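Local coordinates for protein plasmodium falciparum gamete antigen 27/25 (Plasmodium falciparum, PDB 1N81) that is essential for sexual development of the malaria parasite as a gametocyte protein, is of unknown molecular function and may form dimers, at residues D20-A25 / N60-Y66; D104-V108 / K150-F154; Y29-L33 / A46-R50. All coordinates share one frame; numbering follows the deposited sequence.

Interaction 1: D20-A25 / N60-Y66; sequences DIEFHA and NQNRYNY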
loop_
_atom_site.group_PDB
_atom_site.type_symbol
_atom_site.label_atom_id
_atom_site.label_comp_id
_atom_site.label_asym_id
_atom_site.label_seq_id
_atom_site.Cartn_x
_atom_site.Cartn_y
_atom_site.Cartn_z
ATOM N N ASP A 20 -2.067 -6.361 3.016
ATOM C CA ASP A 20 -1.052 -7.290 3.529
ATOM C C ASP A 20 -0.206 -7.870 2.437
ATOM O O ASP A 20 1.026 -7.981 2.571
ATOM C CB ASP A 20 -1.688 -8.420 4.357
ATOM C CG ASP A 20 -1.979 -7.983 5.789
ATOM O OD1 ASP A 20 -1.552 -6.857 6.149
ATOM O OD2 ASP A 20 -2.606 -8.742 6.558
ATOM N N ILE A 21 -0.852 -8.230 1.339
ATOM C CA ILE A 21 -0.143 -8.794 0.213
ATOM C C ILE A 21 0.938 -7.860 -0.377
ATOM O O ILE A 21 2.106 -8.253 -0.526
ATOM C CB ILE A 21 -1.136 -9.174 -0.896
ATOM C CG1 ILE A 21 -1.894 -10.449 -0.478
ATOM C CG2 ILE A 21 -0.408 -9.368 -2.216
ATOM C CD1 ILE A 21 -3.170 -10.670 -1.247
ATOM N N GLU A 22 0.532 -6.636 -0.691
ATOM C CA GLU A 22 1.407 -5.615 -1.273
ATOM C C GLU A 22 2.533 -5.204 -0.332
ATOM O O GLU A 22 3.693 -5.139 -0.722
ATOM C CB GLU A 22 0.587 -4.353 -1.609
ATOM C CG GLU A 22 1.453 -3.122 -1.965
ATOM C CD GLU A 22 0.732 -2.070 -2.823
ATOM O OE1 GLU A 22 1.320 -0.989 -3.071
ATOM O OE2 GLU A 22 -0.407 -2.322 -3.261
ATOM N N PHE A 23 2.193 -4.933 0.919
ATOM C CA PHE A 23 3.226 -4.481 1.824
ATOM C C PHE A 23 4.191 -5.568 2.296
ATOM O O PHE A 23 5.356 -5.275 2.501
ATOM C CB PHE A 23 2.592 -3.694 2.993
ATOM C CG PHE A 23 2.102 -2.317 2.591
ATOM C CD1 PHE A 23 0.780 -2.117 2.181
ATOM C CD2 PHE A 23 2.987 -1.244 2.522
ATOM C CE1 PHE A 23 0.339 -0.868 1.704
ATOM C CE2 PHE A 23 2.559 0.038 2.038
ATOM C CZ PHE A 23 1.222 0.219 1.629
ATOM N N HIS A 24 3.733 -6.812 2.465
ATOM C CA HIS A 24 4.674 -7.867 2.861
ATOM C C HIS A 24 5.518 -8.225 1.661
ATOM O O HIS A 24 6.717 -8.511 1.784
ATOM C CB HIS A 24 3.951 -9.112 3.388
ATOM C CG HIS A 24 3.478 -8.966 4.800
ATOM N ND1 HIS A 24 4.242 -9.351 5.884
ATOM C CD2 HIS A 24 2.357 -8.400 5.317
ATOM C CE1 HIS A 24 3.615 -9.025 7.000
ATOM N NE2 HIS A 24 2.468 -8.444 6.688
ATOM N N ALA A 25 4.917 -8.181 0.478
ATOM C CA ALA A 25 5.715 -8.481 -0.707
ATOM C C ALA A 25 6.808 -7.394 -0.817
ATOM O O ALA A 25 7.952 -7.672 -1.195
ATOM C CB ALA A 25 4.833 -8.495 -1.990
ATOM N N ASN A 60 2.955 -13.851 -1.991
ATOM C CA ASN A 60 2.193 -13.307 -0.862
ATOM C C ASN A 60 0.704 -13.531 -1.031
ATOM O O ASN A 60 0.004 -13.704 -0.043
ATOM C CB ASN A 60 2.528 -11.822 -0.626
ATOM C CG ASN A 60 3.781 -11.659 0.227
ATOM O OD1 ASN A 60 3.702 -11.604 1.447
ATOM N ND2 ASN A 60 4.940 -11.629 -0.414
ATOM N N GLN A 61 0.226 -13.525 -2.278
ATOM C CA GLN A 61 -1.169 -13.808 -2.536
ATOM C C GLN A 61 -1.441 -15.246 -2.038
ATOM O O GLN A 61 -2.514 -15.578 -1.500
ATOM C CB GLN A 61 -1.433 -13.752 -4.023
ATOM C CG GLN A 61 -1.572 -12.378 -4.553
ATOM C CD GLN A 61 -1.864 -12.380 -6.020
ATOM O OE1 GLN A 61 -1.034 -12.782 -6.819
ATOM N NE2 GLN A 61 -3.052 -11.935 -6.387
ATOM N N ASN A 62 -0.452 -16.101 -2.232
ATOM C CA ASN A 62 -0.566 -17.482 -1.791
ATOM C C ASN A 62 -0.526 -17.505 -0.261
ATOM O O ASN A 62 -1.372 -18.133 0.372
ATOM C CB ASN A 62 0.580 -18.303 -2.368
ATOM C CG ASN A 62 0.340 -19.792 -2.252
ATOM O OD1 ASN A 62 0.305 -20.504 -3.255
ATOM N ND2 ASN A 62 0.165 -20.270 -1.030
ATOM N N ARG A 63 0.433 -16.802 0.338
ATOM C CA ARG A 63 0.529 -16.757 1.801
ATOM C C ARG A 63 -0.735 -16.234 2.487
ATOM O O ARG A 63 -1.105 -16.702 3.560
ATOM C CB ARG A 63 1.722 -15.898 2.252
ATOM C CG ARG A 63 1.820 -15.751 3.771
ATOM C CD ARG A 63 2.910 -14.781 4.237
ATOM N NE ARG A 63 2.797 -14.527 5.678
ATOM C CZ ARG A 63 3.526 -13.647 6.370
ATOM N NH1 ARG A 63 4.456 -12.910 5.771
ATOM N NH2 ARG A 63 3.308 -13.490 7.674
ATOM N N TYR A 64 -1.386 -15.238 1.905
ATOM C CA TYR A 64 -2.600 -14.731 2.529
ATOM C C TYR A 64 -3.832 -15.342 1.890
ATOM O O TYR A 64 -4.930 -14.845 2.082
ATOM C CB TYR A 64 -2.690 -13.201 2.459
ATOM C CG TYR A 64 -1.647 -12.553 3.324
ATOM C CD1 TYR A 64 -0.359 -12.317 2.836
ATOM C CD2 TYR A 64 -1.909 -12.274 4.673
ATOM C CE1 TYR A 64 0.654 -11.827 3.673
ATOM C CE2 TYR A 64 -0.908 -11.782 5.516
ATOM C CZ TYR A 64 0.372 -11.567 5.008
ATOM O OH TYR A 64 1.383 -11.149 5.829
ATOM N N ASN A 65 -3.639 -16.412 1.116
ATOM C CA ASN A 65 -4.748 -17.109 0.470
ATOM C C ASN A 65 -5.745 -16.159 -0.162
ATOM O O ASN A 65 -6.943 -16.258 0.081
ATOM C CB ASN A 65 -5.501 -17.971 1.485
ATOM C CG ASN A 65 -4.585 -18.844 2.281
ATOM O OD1 ASN A 65 -3.904 -19.714 1.732
ATOM N ND2 ASN A 65 -4.548 -18.619 3.590
ATOM N N TYR A 66 -5.269 -15.235 -0.976
ATOM C CA TYR A 66 -6.187 -14.308 -1.601
ATOM C C TYR A 66 -5.769 -14.160 -3.044
ATOM O O TYR A 66 -4.775 -13.485 -3.347
ATOM C CB TYR A 66 -6.142 -12.962 -0.874
ATOM C CG TYR A 66 -7.275 -12.045 -1.286
ATOM C CD1 TYR A 66 -8.587 -12.255 -0.825
ATOM C CD2 TYR A 66 -7.058 -11.026 -2.198
ATOM C CE1 TYR A 66 -9.657 -11.453 -1.284
ATOM C CE2 TYR A 66 -8.110 -10.229 -2.666
ATOM C CZ TYR A 66 -9.408 -10.446 -2.208
ATOM O OH TYR A 66 -10.421 -9.640 -2.696
#

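Interaction 2: D104-V108 / K150-F154; sequences DYLWV and KDVKF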
loop_
_atom_site.group_PDB
_atom_site.type_symbol
_atom_site.label_atom_id
_atom_site.label_comp_id
_atom_site.label_asym_id
_atom_site.label_seq_id
_atom_site.Cartn_x
_atom_site.Cartn_y
_atom_site.Cartn_z
ATOM N N ASP A 104 8.815 0.396 9.184
ATOM C CA ASP A 104 7.932 1.357 9.855
ATOM C C ASP A 104 7.297 2.319 8.846
ATOM O O ASP A 104 6.152 2.759 9.014
ATOM C CB ASP A 104 8.679 2.162 10.935
ATOM C CG ASP A 104 9.111 1.300 12.125
ATOM O OD1 ASP A 104 8.379 0.354 12.493
ATOM O OD2 ASP A 104 10.183 1.582 12.704
ATOM N N TYR A 105 8.047 2.652 7.804
ATOM C CA TYR A 105 7.512 3.522 6.766
ATOM C C TYR A 105 6.365 2.765 6.063
ATOM O O TYR A 105 5.339 3.357 5.709
ATOM C CB TYR A 105 8.594 3.845 5.735
ATOM C CG TYR A 105 9.630 4.853 6.174
ATOM C CD1 TYR A 105 10.309 4.723 7.395
ATOM C CD2 TYR A 105 9.992 5.885 5.331
ATOM C CE1 TYR A 105 11.325 5.598 7.739
ATOM C CE2 TYR A 105 11.002 6.764 5.658
ATOM C CZ TYR A 105 11.666 6.621 6.858
ATOM O OH TYR A 105 12.654 7.520 7.157
ATOM N N LEU A 106 6.552 1.457 5.867
ATOM C CA LEU A 106 5.557 0.634 5.200
ATOM C C LEU A 106 4.313 0.604 6.065
ATOM O O LEU A 106 3.194 0.720 5.577
ATOM C CB LEU A 106 6.087 -0.803 4.977
ATOM C CG LEU A 106 7.246 -0.952 3.958
ATOM C CD1 LEU A 106 7.639 -2.411 3.817
ATOM C CD2 LEU A 106 6.854 -0.386 2.584
ATOM N N TRP A 107 4.530 0.457 7.363
ATOM C CA TRP A 107 3.449 0.397 8.341
ATOM C C TRP A 107 2.611 1.662 8.278
ATOM O O TRP A 107 1.375 1.603 8.265
ATOM C CB TRP A 107 4.043 0.256 9.746
ATOM C CG TRP A 107 3.084 -0.004 10.838
ATOM C CD1 TRP A 107 2.752 -1.225 11.357
ATOM C CD2 TRP A 107 2.308 0.975 11.581
ATOM N NE1 TRP A 107 1.827 -1.073 12.370
ATOM C CE2 TRP A 107 1.541 0.255 12.530
ATOM C CE3 TRP A 107 2.201 2.366 11.536
ATOM C CZ2 TRP A 107 0.654 0.897 13.418
ATOM C CZ3 TRP A 107 1.328 3.005 12.414
ATOM C CH2 TRP A 107 0.566 2.268 13.350
ATOM N N VAL A 108 3.295 2.801 8.256
ATOM C CA VAL A 108 2.628 4.081 8.217
ATOM C C VAL A 108 1.722 4.200 6.993
ATOM O O VAL A 108 0.555 4.554 7.107
ATOM C CB VAL A 108 3.654 5.218 8.229
ATOM C CG1 VAL A 108 2.965 6.561 7.819
ATOM C CG2 VAL A 108 4.288 5.316 9.672
ATOM N N LYS A 150 4.864 6.075 15.139
ATOM C CA LYS A 150 5.841 5.052 14.794
ATOM C C LYS A 150 7.271 5.603 14.840
ATOM O O LYS A 150 8.243 4.903 14.546
ATOM C CB LYS A 150 5.499 4.509 13.397
ATOM C CG LYS A 150 5.676 3.016 13.201
ATOM C CD LYS A 150 4.766 2.185 14.088
ATOM C CE LYS A 150 5.188 0.732 13.981
ATOM N NZ LYS A 150 4.704 -0.126 15.083
ATOM N N ASP A 151 7.379 6.866 15.227
ATOM C CA ASP A 151 8.657 7.549 15.307
ATOM C C ASP A 151 9.450 7.487 13.996
ATOM O O ASP A 151 10.549 6.965 13.947
ATOM C CB ASP A 151 9.484 6.976 16.470
ATOM C CG ASP A 151 10.748 7.772 16.735
ATOM O OD1 ASP A 151 10.694 9.020 16.690
ATOM O OD2 ASP A 151 11.798 7.143 17.001
ATOM N N VAL A 152 8.885 8.014 12.924
ATOM C CA VAL A 152 9.597 8.044 11.656
ATOM C C VAL A 152 9.288 9.387 11.039
ATOM O O VAL A 152 8.330 10.039 11.446
ATOM C CB VAL A 152 9.127 6.930 10.659
ATOM C CG1 VAL A 152 9.533 5.566 11.147
ATOM C CG2 VAL A 152 7.629 6.973 10.482
ATOM N N LYS A 153 10.104 9.815 10.079
ATOM C CA LYS A 153 9.855 11.061 9.384
ATOM C C LYS A 153 10.168 10.890 7.898
ATOM O O LYS A 153 11.311 10.651 7.513
ATOM C CB LYS A 153 10.707 12.202 9.955
ATOM C CG LYS A 153 10.001 13.571 9.925
ATOM C CD LYS A 153 9.180 13.784 8.652
ATOM C CE LYS A 153 8.380 15.088 8.674
ATOM N NZ LYS A 153 9.224 16.273 8.349
ATOM N N PHE A 154 9.139 10.999 7.067
ATOM C CA PHE A 154 9.294 10.866 5.628
ATOM C C PHE A 154 9.861 12.179 5.138
ATOM O O PHE A 154 9.565 13.211 5.721
ATOM C CB PHE A 154 7.925 10.676 4.958
ATOM C CG PHE A 154 7.370 9.268 5.055
ATOM C CD1 PHE A 154 7.149 8.666 6.290
ATOM C CD2 PHE A 154 7.058 8.554 3.894
ATOM C CE1 PHE A 154 6.632 7.369 6.373
ATOM C CE2 PHE A 154 6.544 7.267 3.960
ATOM C CZ PHE A 154 6.329 6.674 5.203
HETATM O O HOH W 1 11.093 4.026 13.579
HETATM O O HOH W 2 9.025 2.605 15.282
HETATM O O HOH W 3 13.098 9.309 5.538
HETATM O O HOH W 4 12.349 8.605 9.463
#

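Interaction 3: Y29-L33 / A46-R50; sequences YIYLL and ALKDR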
loop_
_atom_site.group_PDB
_atom_site.type_symbol
_atom_site.label_atom_id
_atom_site.label_comp_id
_atom_site.label_asym_id
_atom_site.label_seq_id
_atom_site.Cartn_x
_atom_site.Cartn_y
_atom_site.Cartn_z
ATOM N N TYR A 29 10.807 -8.054 -0.612
ATOM C CA TYR A 29 11.697 -7.648 -1.685
ATOM C C TYR A 29 12.794 -6.712 -1.189
ATOM O O TYR A 29 13.903 -6.712 -1.717
ATOM C CB TYR A 29 10.915 -6.986 -2.804
ATOM C CG TYR A 29 11.612 -7.103 -4.118
ATOM C CD1 TYR A 29 11.412 -8.212 -4.922
ATOM C CD2 TYR A 29 12.483 -6.090 -4.568
ATOM C CE1 TYR A 29 12.056 -8.329 -6.165
ATOM C CE2 TYR A 29 13.139 -6.196 -5.808
ATOM C CZ TYR A 29 12.917 -7.321 -6.599
ATOM O OH TYR A 29 13.542 -7.452 -7.821
ATOM N N ILE A 30 12.487 -5.904 -0.178
ATOM C CA ILE A 30 13.495 -5.003 0.363
ATOM C C ILE A 30 14.539 -5.853 1.082
ATOM O O ILE A 30 15.712 -5.495 1.123
ATOM C CB ILE A 30 12.873 -3.966 1.327
ATOM C CG1 ILE A 30 12.172 -2.876 0.510
ATOM C CG2 ILE A 30 13.945 -3.347 2.233
ATOM C CD1 ILE A 30 11.440 -1.880 1.331
ATOM N N TYR A 31 14.114 -6.980 1.643
ATOM C CA TYR A 31 15.061 -7.864 2.309
ATOM C C TYR A 31 16.031 -8.410 1.258
ATOM O O TYR A 31 17.232 -8.466 1.481
ATOM C CB TYR A 31 14.357 -9.031 2.971
ATOM C CG TYR A 31 15.312 -9.926 3.732
ATOM C CD1 TYR A 31 15.696 -9.620 5.027
ATOM C CD2 TYR A 31 15.850 -11.067 3.138
ATOM C CE1 TYR A 31 16.591 -10.431 5.717
ATOM C CE2 TYR A 31 16.747 -11.882 3.820
ATOM C CZ TYR A 31 17.108 -11.560 5.101
ATOM O OH TYR A 31 17.985 -12.381 5.771
ATOM N N LEU A 32 15.498 -8.809 0.110
ATOM C CA LEU A 32 16.322 -9.311 -0.980
ATOM C C LEU A 32 17.366 -8.247 -1.329
ATOM O O LEU A 32 18.570 -8.523 -1.391
ATOM C CB LEU A 32 15.460 -9.593 -2.225
ATOM C CG LEU A 32 16.237 -9.896 -3.512
ATOM C CD1 LEU A 32 17.007 -11.237 -3.312
ATOM C CD2 LEU A 32 15.289 -9.977 -4.722
ATOM N N LEU A 33 16.895 -7.021 -1.559
ATOM C CA LEU A 33 17.800 -5.940 -1.926
ATOM C C LEU A 33 18.954 -5.877 -0.950
ATOM O O LEU A 33 20.108 -5.740 -1.345
ATOM C CB LEU A 33 17.067 -4.593 -1.951
ATOM C CG LEU A 33 16.143 -4.421 -3.152
ATOM C CD1 LEU A 33 15.467 -3.056 -3.122
ATOM C CD2 LEU A 33 16.950 -4.599 -4.412
ATOM N N ALA A 46 17.819 -5.533 -9.772
ATOM C CA ALA A 46 16.623 -5.871 -8.998
ATOM C C ALA A 46 15.651 -4.691 -8.787
ATOM O O ALA A 46 14.435 -4.884 -8.838
ATOM C CB ALA A 46 17.031 -6.433 -7.665
ATOM N N LEU A 47 16.176 -3.478 -8.593
ATOM C CA LEU A 47 15.327 -2.317 -8.355
ATOM C C LEU A 47 14.171 -2.230 -9.340
ATOM O O LEU A 47 13.040 -1.915 -8.958
ATOM C CB LEU A 47 16.156 -1.015 -8.395
ATOM C CG LEU A 47 17.176 -0.868 -7.267
ATOM C CD1 LEU A 47 17.983 0.444 -7.427
ATOM C CD2 LEU A 47 16.436 -0.888 -5.936
ATOM N N LYS A 48 14.432 -2.511 -10.606
ATOM C CA LYS A 48 13.343 -2.444 -11.573
ATOM C C LYS A 48 12.977 -3.795 -12.201
ATOM O O LYS A 48 12.370 -3.854 -13.267
ATOM C CB LYS A 48 13.671 -1.431 -12.682
ATOM C CG LYS A 48 13.412 0.022 -12.296
ATOM C CD LYS A 48 13.269 0.893 -13.544
ATOM C CE LYS A 48 13.023 2.337 -13.173
ATOM N NZ LYS A 48 11.795 2.500 -12.334
ATOM N N ASP A 49 13.344 -4.890 -11.548
ATOM C CA ASP A 49 13.014 -6.225 -12.078
ATOM C C ASP A 49 11.539 -6.547 -11.831
ATOM O O ASP A 49 11.202 -7.222 -10.852
ATOM C CB ASP A 49 13.865 -7.265 -11.385
ATOM C CG ASP A 49 13.662 -8.640 -11.950
ATOM O OD1 ASP A 49 12.770 -8.849 -12.830
ATOM O OD2 ASP A 49 14.422 -9.502 -11.491
ATOM N N ARG A 50 10.658 -6.072 -12.710
ATOM C CA ARG A 50 9.222 -6.295 -12.510
ATOM C C ARG A 50 8.825 -7.766 -12.441
ATOM O O ARG A 50 7.914 -8.147 -11.700
ATOM C CB ARG A 50 8.408 -5.616 -13.620
ATOM C CG ARG A 50 8.546 -4.103 -13.675
ATOM C CD ARG A 50 7.774 -3.537 -14.859
ATOM N NE ARG A 50 6.341 -3.767 -14.718
ATOM C CZ ARG A 50 5.576 -3.114 -13.853
ATOM N NH1 ARG A 50 6.126 -2.196 -13.069
ATOM N NH2 ARG A 50 4.273 -3.376 -13.776
HETATM O O HOH W 5 15.309 -9.870 -8.299
#

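Interaction 1: D20-A25 / N60-Y66
Tyr64 reaches from the end of helix 50-63 to the side of helix 13-35, and its length can be followed atom by atom. CG lies anti to the carbonyl carbon (chi1 -68°), which swings the ring at a slant over the side of helix 13-35. Near the root, CB and CD1 both lie against Ile21 CG1. Farther out, the face of the ring takes Asp20 CB, a CH-pi contact 3.8 Å from CB to the Tyr64 ring centroid and 17° off the normal. The Asp20 carboxylate leans over the same rim, OD2 being 3.6 Å from Tyr64 CE2, while its OD1 is held by Gln110. At the tip, Tyr64 OH sits over one face of the His24 imidazole, 3.0 Å from CD2; the two ring planes are inclined at 44°, an oblique meeting. The Arg63 guanidinium also faces this hydroxyl, roughly at right angles to the direction of the imidazole, with OH over its centre.

Nearer the backbones, Ile21 packs against Gln61 and Tyr66. Its CG2 touches Gln61 CG, and its CD1 runs on to Tyr66 CB at 3.8 Å. The Asn60 amide turns a face to Ala25, ND2 3.3 Å from Ala25 CA, and its OD1 rests on His24 CB at 3.2 Å. Asn60 ND2 donates to Tyr56 O in its own helix and weakly to Asp28 OD2.

Tyr64 is the first residue to leave helical geometry, and a Schellman motif closes helix 50-63: Asn65 has positive phi, and Tyr66 N bonds to Gln61 O. The turn brings Tyr66 back over Lys17 and Val18 of helix 13-35. That helix is packed elsewhere too, Ala25 touching Ile81 of helix 71-89 and Phe23 pressing on helix 96-122.

Interaction 2: D104-V108 / K150-F154
Lys150 lies across one face of the Trp107 indole, crossing it at about a right angle. Its CD sits over the six-membered ring, 3.8 Å from the centroid, and NZ ends over the five-membered ring, 4.1 Å from that centroid and 13° off its normal: a CH-pi contact and a cation-pi contact made by one chain. A bend at chi2 (63°) turns the lysine onto this path, and on the way CE passes 3.5 Å from Asp104 OD1. Next to it, Val152 puts CG1 against Asp104 CB at 3.5 Å and CG2 against Val108 CG2. Phe154 offers a face to Tyr105 CD2, which stands over the ring's centre; the planes are 32° apart, and Phe154 CZ also reaches Tyr105 CB at 3.7 Å.

Water forms the next layer. One molecule accepts from Tyr105 OH and donates to Lys153 O, and a second donates to that hydroxyl and accepts from Lys153 N, so the tyrosine is bridged to both polar atoms of the Lys153 backbone. Two more lie between Asp104 OD2 and the carbonyls of Lys150 and Asp151. Behind these, a Schellman motif at Asp151 ends helix 136-150 and turns the chain, Glu147 holds Phe154 N, and edge-to-face rings from Phe143 and Tyr88 meet Phe154 and Tyr105 respectively.

The interhelical loop is thus joined to helix 96-122 by apolar packing, the lysine-indole contact and water bridges. Asp104 OD1 and Lys150 NZ stay 4.5 Å apart, too far for a salt bridge, so the carboxylate probably steadies the ammonium only at a distance while the indole face carries its closer contact.

Interaction 3: Y29-L33 / A46-R50
Tyr29 points its hydroxyl end at the last turn of helix 42-47, with the Ala46 carbonyl oxygen at the ring's edge, near its plane. CG is anti to the backbone N, which carries the ring out from helix 13-35 so that OH can donate to Ala46 O at 2.9 Å. The approach is bent, the C=O...OH angle being 115°, and the donor is tilted 31° from the carbonyl plane. Asp49 N reaches the same oxygen from the opposite face, so two donors grip it. The phenol passes close to carbon as well: OH lies 3.6 Å from Ala46 CB.

This is where the short helix 42-47 hands over to helix 50-63. The first helix ends, Asp49 forms the centre of an inverse gamma turn, and the same residue is the N-cap of helix 50-63, its side chain capping a backbone N of the first turn, and OD2 also bonds Ser52 OG. Tyr29 therefore binds the connection between two helices, and its ring is met edge-to-face by Tyr56 from the second of them. The Asp49 side chain crosses the phenol at about a right angle, its carboxylate plane turned 84° from the ring. A water donates to Tyr29 OH and, weakly, to Asp49 OD2.

One turn farther along helix 13-35, Leu33 uses both its methyls. CD2 rests on Ala46 CB at 3.7 Å, while CD1 meets Leu47 CD2 at the same distance of 3.7 Å, the two leucine side chains crossing nearly perpendicularly. Leu47 starts out facing away from helix 13-35, yet its branched end returns to Leu33, and its carbonyl oxygen is taken by Ser82 OG on helix 71-89.

Overall arrangement
Helix 13-35 carries one side of interactions 1 and 3, and Leu106 of interaction 2 packs against it. Interactions 1 and 3 use neighbouring places in its sequence, with centres 16 Å apart; 60-66 follows from helix 50-63 and 46-50 from helix 42-47, the helix before it, and interaction 3 is nested inside the chain loop that interaction 1 closes. Interaction 2 comes later in the chain, its centre about 20 Å from each of the others. It still touches interaction 1, where Phe23 CD2 packs on Leu106 O at 3.6 Å. Between interactions 2 and 3 the nearest atoms are about 5 Å apart, without touching. Together they tie helices 13-35, 42-47, 50-63 and 96-122 and the loop after 136-150 of an all-helical chain.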